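Local coordinates for sensor protein (Geobacter sulfurreducens, PDB 3H7M) that probably acts as a membrane-bound histidine kinase, seen here through its sensor domain, which resembles periplasmic solute-binding proteins, at residues A84-T90 against G194-G200. Sequence-based numbering, arbitrary orientation.
Sequences ARQIDFT and GYAVRQG. With NA (sodium ion), chain B.
Asp-88 and Val-197 form an antiparallel hydrogen-bonded pair, Asp-88 N to Val-197 O at 2.9 Å and Val-197 N to Asp-88 O at 3.0 Å, joining strands 87-103 and 181-198 inside the mixed sheet. Two residues further, Thr-90 N bonds to Tyr-195 O from above the carbonyl plane, 41° out of it. Phe-89 and Ala-196 share one face of the sheet: the methyl lies over the ring toward its rim and also touches Ile-87 CD1, while Trp-79 meets Phe-89 edge-to-face. Asp-88 and Val-197 point to the other face, where Val-197 packs on helix 202-218.

At the end where the strands give way to loop, the carboxylate of Asp-88 divides its work. OD2 takes the N-H of Gly-200 on its syn side at 2.7 Å, 28° out of the carboxylate plane, and OD1 binds the sodium ion at 2.7 Å. Gln-199 leaves the backbone with CG anti to N (chi1 -166°), then bends at chi2, which brings its amide across to the backbone of 84-86. There OE1 reaches the sodium at 2.9 Å and NE2 makes a weak bond to Arg-85 O. Ala-84 O and a water are further sodium ligands. OD1 of Asp-88 and OE1 of Gln-199 stand only 2.8 Å apart; the shared cation probably offsets their repulsion and ties the turn before strand 87-103 to the residues just after strand 181-198.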
loop_
_atom_site.group_PDB
_atom_site.type_symbol
_atom_site.label_atom_id
_atom_site.label_comp_id
_atom_site.label_asym_id
_atom_site.label_seq_id
_atom_site.Cartn_x
_atom_site.Cartn_y
_atom_site.Cartn_z
ATOM N N ALA A 84 12.913 1.307 -7.928
ATOM C CA ALA A 84 13.743 0.153 -8.260
ATOM C C ALA A 84 15.239 0.501 -8.151
ATOM O O ALA A 84 16.068 -0.357 -7.837
ATOM C CB ALA A 84 13.410 -0.337 -9.670
ATOM N N ARG A 85 15.572 1.767 -8.395
ATOM C CA ARG A 85 16.953 2.233 -8.333
ATOM C C ARG A 85 17.602 2.166 -6.953
ATOM O O ARG A 85 18.776 2.513 -6.806
ATOM C CB ARG A 85 17.049 3.677 -8.838
ATOM C CG ARG A 85 17.304 3.808 -10.327
ATOM C CD ARG A 85 17.806 5.206 -10.681
ATOM N NE ARG A 85 16.724 6.150 -10.942
ATOM C CZ ARG A 85 15.895 6.057 -11.979
ATOM N NH1 ARG A 85 16.022 5.061 -12.848
ATOM N NH2 ARG A 85 14.946 6.969 -12.152
ATOM N N GLN A 86 16.860 1.726 -5.940
ATOM C CA GLN A 86 17.426 1.670 -4.597
ATOM C C GLN A 86 17.068 0.435 -3.791
ATOM O O GLN A 86 17.639 0.199 -2.724
ATOM C CB GLN A 86 17.011 2.901 -3.808
ATOM C CG GLN A 86 17.253 4.201 -4.527
ATOM C CD GLN A 86 17.235 5.362 -3.573
ATOM O OE1 GLN A 86 16.256 5.568 -2.856
ATOM N NE2 GLN A 86 18.324 6.127 -3.544
ATOM N N ILE A 87 16.105 -0.337 -4.284
ATOM C CA ILE A 87 15.683 -1.557 -3.606
ATOM C C ILE A 87 15.253 -2.543 -4.668
ATOM O O ILE A 87 14.956 -2.158 -5.802
ATOM C CB ILE A 87 14.502 -1.300 -2.648
ATOM C CG1 ILE A 87 13.267 -0.864 -3.440
ATOM C CG2 ILE A 87 14.881 -0.232 -1.625
ATOM C CD1 ILE A 87 12.028 -0.622 -2.575
ATOM N N ASP A 88 15.222 -3.818 -4.323
ATOM C CA ASP A 88 14.828 -4.798 -5.313
ATOM C C ASP A 88 13.445 -5.308 -4.981
ATOM O O ASP A 88 13.136 -5.583 -3.827
ATOM C CB ASP A 88 15.848 -5.942 -5.359
ATOM C CG ASP A 88 17.282 -5.440 -5.551
ATOM O OD1 ASP A 88 17.462 -4.361 -6.151
ATOM O OD2 ASP A 88 18.229 -6.126 -5.110
ATOM N N PHE A 89 12.609 -5.398 -6.006
ATOM C CA PHE A 89 11.246 -5.860 -5.848
ATOM C C PHE A 89 11.107 -7.271 -6.332
ATOM O O PHE A 89 11.755 -7.667 -7.308
ATOM C CB PHE A 89 10.277 -5.014 -6.670
ATOM C CG PHE A 89 10.171 -3.595 -6.212
ATOM C CD1 PHE A 89 11.265 -2.741 -6.301
ATOM C CD2 PHE A 89 8.967 -3.103 -5.695
ATOM C CE1 PHE A 89 11.170 -1.410 -5.887
ATOM C CE2 PHE A 89 8.865 -1.770 -5.276
ATOM C CZ PHE A 89 9.970 -0.922 -5.373
ATOM N N THR A 90 10.252 -8.030 -5.654
ATOM C CA THR A 90 9.987 -9.389 -6.066
ATOM C C THR A 90 8.835 -9.181 -7.029
ATOM O O THR A 90 8.401 -8.053 -7.226
ATOM C CB THR A 90 9.449 -10.209 -4.904
ATOM O OG1 THR A 90 8.250 -9.581 -4.409
ATOM C CG2 THR A 90 10.478 -10.301 -3.793
ATOM N N GLY A 194 4.118 -5.356 -3.965
ATOM C CA GLY A 194 4.652 -6.612 -3.454
ATOM C C GLY A 194 5.792 -6.460 -2.486
ATOM O O GLY A 194 5.980 -5.392 -1.903
ATOM N N TYR A 195 6.561 -7.524 -2.278
ATOM C CA TYR A 195 7.673 -7.393 -1.344
ATOM C C TYR A 195 8.836 -6.669 -1.991
ATOM O O TYR A 195 8.912 -6.548 -3.219
ATOM C CB TYR A 195 8.158 -8.756 -0.853
ATOM C CG TYR A 195 7.118 -9.556 -0.118
ATOM C CD1 TYR A 195 6.172 -10.307 -0.812
ATOM C CD2 TYR A 195 7.065 -9.546 1.276
ATOM C CE1 TYR A 195 5.200 -11.020 -0.146
ATOM C CE2 TYR A 195 6.100 -10.262 1.951
ATOM C CZ TYR A 195 5.164 -10.996 1.237
ATOM O OH TYR A 195 4.177 -11.680 1.909
ATOM N N ALA A 196 9.736 -6.189 -1.139
ATOM C CA ALA A 196 10.931 -5.494 -1.558
ATOM C C ALA A 196 11.975 -5.599 -0.436
ATOM O O ALA A 196 11.629 -5.596 0.752
ATOM C CB ALA A 196 10.610 -4.059 -1.853
ATOM N N VAL A 197 13.242 -5.719 -0.832
ATOM C CA VAL A 197 14.379 -5.828 0.090
ATOM C C VAL A 197 15.505 -4.911 -0.377
ATOM O O VAL A 197 15.467 -4.418 -1.504
ATOM C CB VAL A 197 14.931 -7.264 0.131
ATOM C CG1 VAL A 197 14.068 -8.129 1.028
ATOM C CG2 VAL A 197 14.965 -7.845 -1.280
ATOM N N ARG A 198 16.502 -4.692 0.481
ATOM C CA ARG A 198 17.644 -3.827 0.149
ATOM C C ARG A 198 18.313 -4.203 -1.164
ATOM O O ARG A 198 18.480 -5.381 -1.464
ATOM C CB ARG A 198 18.702 -3.870 1.259
ATOM C CG ARG A 198 18.376 -3.031 2.485
ATOM C CD ARG A 198 19.505 -3.056 3.508
ATOM N NE ARG A 198 19.689 -4.379 4.094
ATOM C CZ ARG A 198 18.806 -4.978 4.887
ATOM N NH1 ARG A 198 17.669 -4.370 5.195
ATOM N NH2 ARG A 198 19.053 -6.191 5.368
ATOM N N GLN A 199 18.697 -3.194 -1.941
ATOM C CA GLN A 199 19.370 -3.398 -3.228
ATOM C C GLN A 199 20.510 -4.407 -3.071
ATOM O O GLN A 199 21.320 -4.290 -2.154
ATOM C CB GLN A 199 19.944 -2.068 -3.725
ATOM C CG GLN A 199 20.381 -2.049 -5.186
ATOM C CD GLN A 199 19.419 -1.258 -6.052
ATOM O OE1 GLN A 199 18.383 -1.769 -6.482
ATOM N NE2 GLN A 199 19.748 0.007 -6.292
ATOM N N GLY A 200 20.558 -5.400 -3.953
ATOM C CA GLY A 200 21.609 -6.411 -3.890
ATOM C C GLY A 200 21.518 -7.468 -2.794
ATOM O O GLY A 200 22.541 -7.964 -2.322
HETATM NA NA NA B . 16.522 -3.045 -8.258
HETATM O O HOH W 1 7.392 -6.188 -5.123
HETATM O O HOH W 2 18.854 -1.945 -9.764
#